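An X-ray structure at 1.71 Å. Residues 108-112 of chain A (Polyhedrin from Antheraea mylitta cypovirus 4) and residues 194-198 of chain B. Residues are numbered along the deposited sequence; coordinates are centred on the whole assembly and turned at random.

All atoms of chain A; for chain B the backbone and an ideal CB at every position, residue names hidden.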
# COMPACT_ATOMS: atom_id res chain seq x y z
N THR A 108 -13.70 1.56 20.67
CA THR A 108 -14.60 2.53 20.06
C THR A 108 -14.01 3.93 20.11
O THR A 108 -14.14 4.72 19.17
CB THR A 108 -15.99 2.52 20.73
OG1 THR A 108 -16.57 1.21 20.62
CG2 THR A 108 -16.91 3.54 20.08
N ASP A 109 -13.35 4.24 21.22
CA ASP A 109 -12.67 5.52 21.39
C ASP A 109 -11.22 5.37 20.92
O ASP A 109 -10.43 4.67 21.56
CB ASP A 109 -12.72 5.94 22.86
CG ASP A 109 -12.35 7.39 23.07
OD1 ASP A 109 -11.49 7.90 22.33
OD2 ASP A 109 -12.93 8.01 23.98
N TRP A 110 -10.89 6.01 19.81
CA TRP A 110 -9.57 5.84 19.20
C TRP A 110 -8.44 6.22 20.14
O TRP A 110 -7.33 5.70 20.02
CB TRP A 110 -9.47 6.63 17.88
CG TRP A 110 -9.32 8.12 18.07
CD1 TRP A 110 -10.31 9.05 18.07
CD2 TRP A 110 -8.09 8.85 18.27
NE1 TRP A 110 -9.79 10.31 18.27
CE2 TRP A 110 -8.43 10.21 18.39
CE3 TRP A 110 -6.75 8.48 18.36
CZ2 TRP A 110 -7.48 11.21 18.59
CZ3 TRP A 110 -5.80 9.47 18.56
CH2 TRP A 110 -6.17 10.82 18.67
N ARG A 111 -8.72 7.13 21.06
CA ARG A 111 -7.71 7.61 22.01
C ARG A 111 -7.24 6.51 22.96
O ARG A 111 -6.20 6.64 23.60
CB ARG A 111 -8.24 8.81 22.80
CG ARG A 111 -8.49 10.04 21.94
CD ARG A 111 -9.26 11.11 22.70
NE ARG A 111 -10.56 10.63 23.15
CZ ARG A 111 -11.50 11.39 23.70
NH1 ARG A 111 -11.29 12.69 23.89
NH2 ARG A 111 -12.65 10.85 24.08
N GLU A 112 -8.01 5.43 23.05
CA GLU A 112 -7.61 4.30 23.89
C GLU A 112 -7.53 3.00 23.09
O GLU A 112 -7.48 1.91 23.65
CB GLU A 112 -8.53 4.18 25.10
CG GLU A 112 -8.44 5.40 26.01
CD GLU A 112 -9.24 5.26 27.30
OE1 GLU A 112 -10.35 4.70 27.25
OE2 GLU A 112 -8.75 5.72 28.35
N UNK B 194 -17.84 13.50 17.83
CA UNK B 194 -18.00 12.16 18.40
C UNK B 194 -16.79 11.27 18.16
O UNK B 194 -16.56 10.32 18.90
CB UNK B 194 -19.25 11.49 17.82
N UNK B 195 -16.01 11.59 17.13
CA UNK B 195 -14.78 10.85 16.83
C UNK B 195 -13.57 11.42 17.57
O UNK B 195 -12.47 10.88 17.50
CB UNK B 195 -14.52 10.86 15.32
N UNK B 196 -13.79 12.52 18.29
CA UNK B 196 -12.73 13.19 19.05
C UNK B 196 -11.56 13.58 18.16
O UNK B 196 -10.41 13.22 18.42
CB UNK B 196 -12.24 12.29 20.18
N UNK B 197 -11.86 14.32 17.09
CA UNK B 197 -10.82 14.77 16.16
C UNK B 197 -11.00 16.25 15.83
O UNK B 197 -12.11 16.76 15.82
CB UNK B 197 -10.85 13.94 14.88
N UNK B 198 -9.90 16.93 15.55
CA UNK B 198 -9.95 18.35 15.23
C UNK B 198 -10.73 18.59 13.94
O UNK B 198 -10.63 17.82 12.99
CB UNK B 198 -8.53 18.92 15.11

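Position 194 of chain B offers chain A nothing to read: its ideal CB has no atom of the stretch 108-112 within 5.5 Å, and the backbone is helical. Any helix-tolerant side chain would suit as far as this contact goes. The deposited residue is M194(B), which makes no contact here.

At position 195 the CA-to-CB bond points sideways, and the ideal CB stays 5.3 Å from CD1 of W110(A). What approaches chain A is the backbone, with the carbonyl O of this residue 2.8 Å from NE1 of W110(A), near the plane of the indole. A small residue is enough. A195(B) is found, and its methyl group adds little to the contact.

Position 196 carries the interface. Its phi/psi of 56/54 are left-handed, as expected where a helix closes in a Schellman motif; glycine is the usual choice there, with asparagine and other residues tolerated. Yet the CA-to-CB bond points toward chain A, so a side chain here has work to do. The ideal CB lies 3.7 Å from NE1 of W110(A) and 3.7 Å from CZ of R111(A). The arginine guanidinium is held in place by D109(A): NE of R111(A) donates to OD1 of D109(A) at 3.0 Å, and NH2 of R111(A) forms a salt bridge with OD2 of D109(A) at 2.9 Å. That leaves a flat, braced surface on which a planar group could lie, whether an aromatic ring or an amide. The backbone contributes as well, since NE1 of W110(A) donates a hydrogen bond to the carbonyl O of this residue at 3.0 Å, a bond that does not depend on the side chain. The deposited residue is H196(B). Its imidazole stacks on the guanidinium of R111(A), centres 3.7 Å apart and planes at 10°. Although NH2 of R111(A) is 3.4 Å from ND1 of H196(B), the angle is poor for a hydrogen bond. NE2 of H196(B) instead hydrogen-bonds a water at 2.8 Å, and that water reaches O of T108(A) through a weak bond of 3.5 Å.

Position 197 is extended, its CA-to-CB bond sideways and its ideal CB 5.1 Å from NE1 of W110(A). A medium-sized apolar residue, such as valine, leucine or isoleucine, could meet the indole. I197(B) brings CG2 to 3.9 Å from NE1 of W110(A), while its longer branch, ending in CD1, leads away.

Position 198 is out of reach, and chain A sets no preference; A198(B) occupies it.

Chain B, residues 194-198: MAHIA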
# COMPACT_ATOMS: atom_id res chain seq x y z
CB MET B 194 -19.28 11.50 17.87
CG MET B 194 -20.57 12.15 18.35
SD MET B 194 -20.75 12.21 20.15
CE MET B 194 -20.18 13.87 20.51
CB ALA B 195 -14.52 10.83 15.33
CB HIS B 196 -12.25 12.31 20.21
CG HIS B 196 -13.30 11.40 20.76
ND1 HIS B 196 -14.42 11.88 21.41
CD2 HIS B 196 -13.42 10.05 20.75
CE1 HIS B 196 -15.18 10.86 21.78
NE2 HIS B 196 -14.59 9.74 21.38
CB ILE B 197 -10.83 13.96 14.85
CG1 ILE B 197 -12.23 13.99 14.22
CG2 ILE B 197 -10.35 12.53 15.09
CD1 ILE B 197 -12.32 13.27 12.89
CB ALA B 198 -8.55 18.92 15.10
O HOH W 1 -15.55 7.10 21.31
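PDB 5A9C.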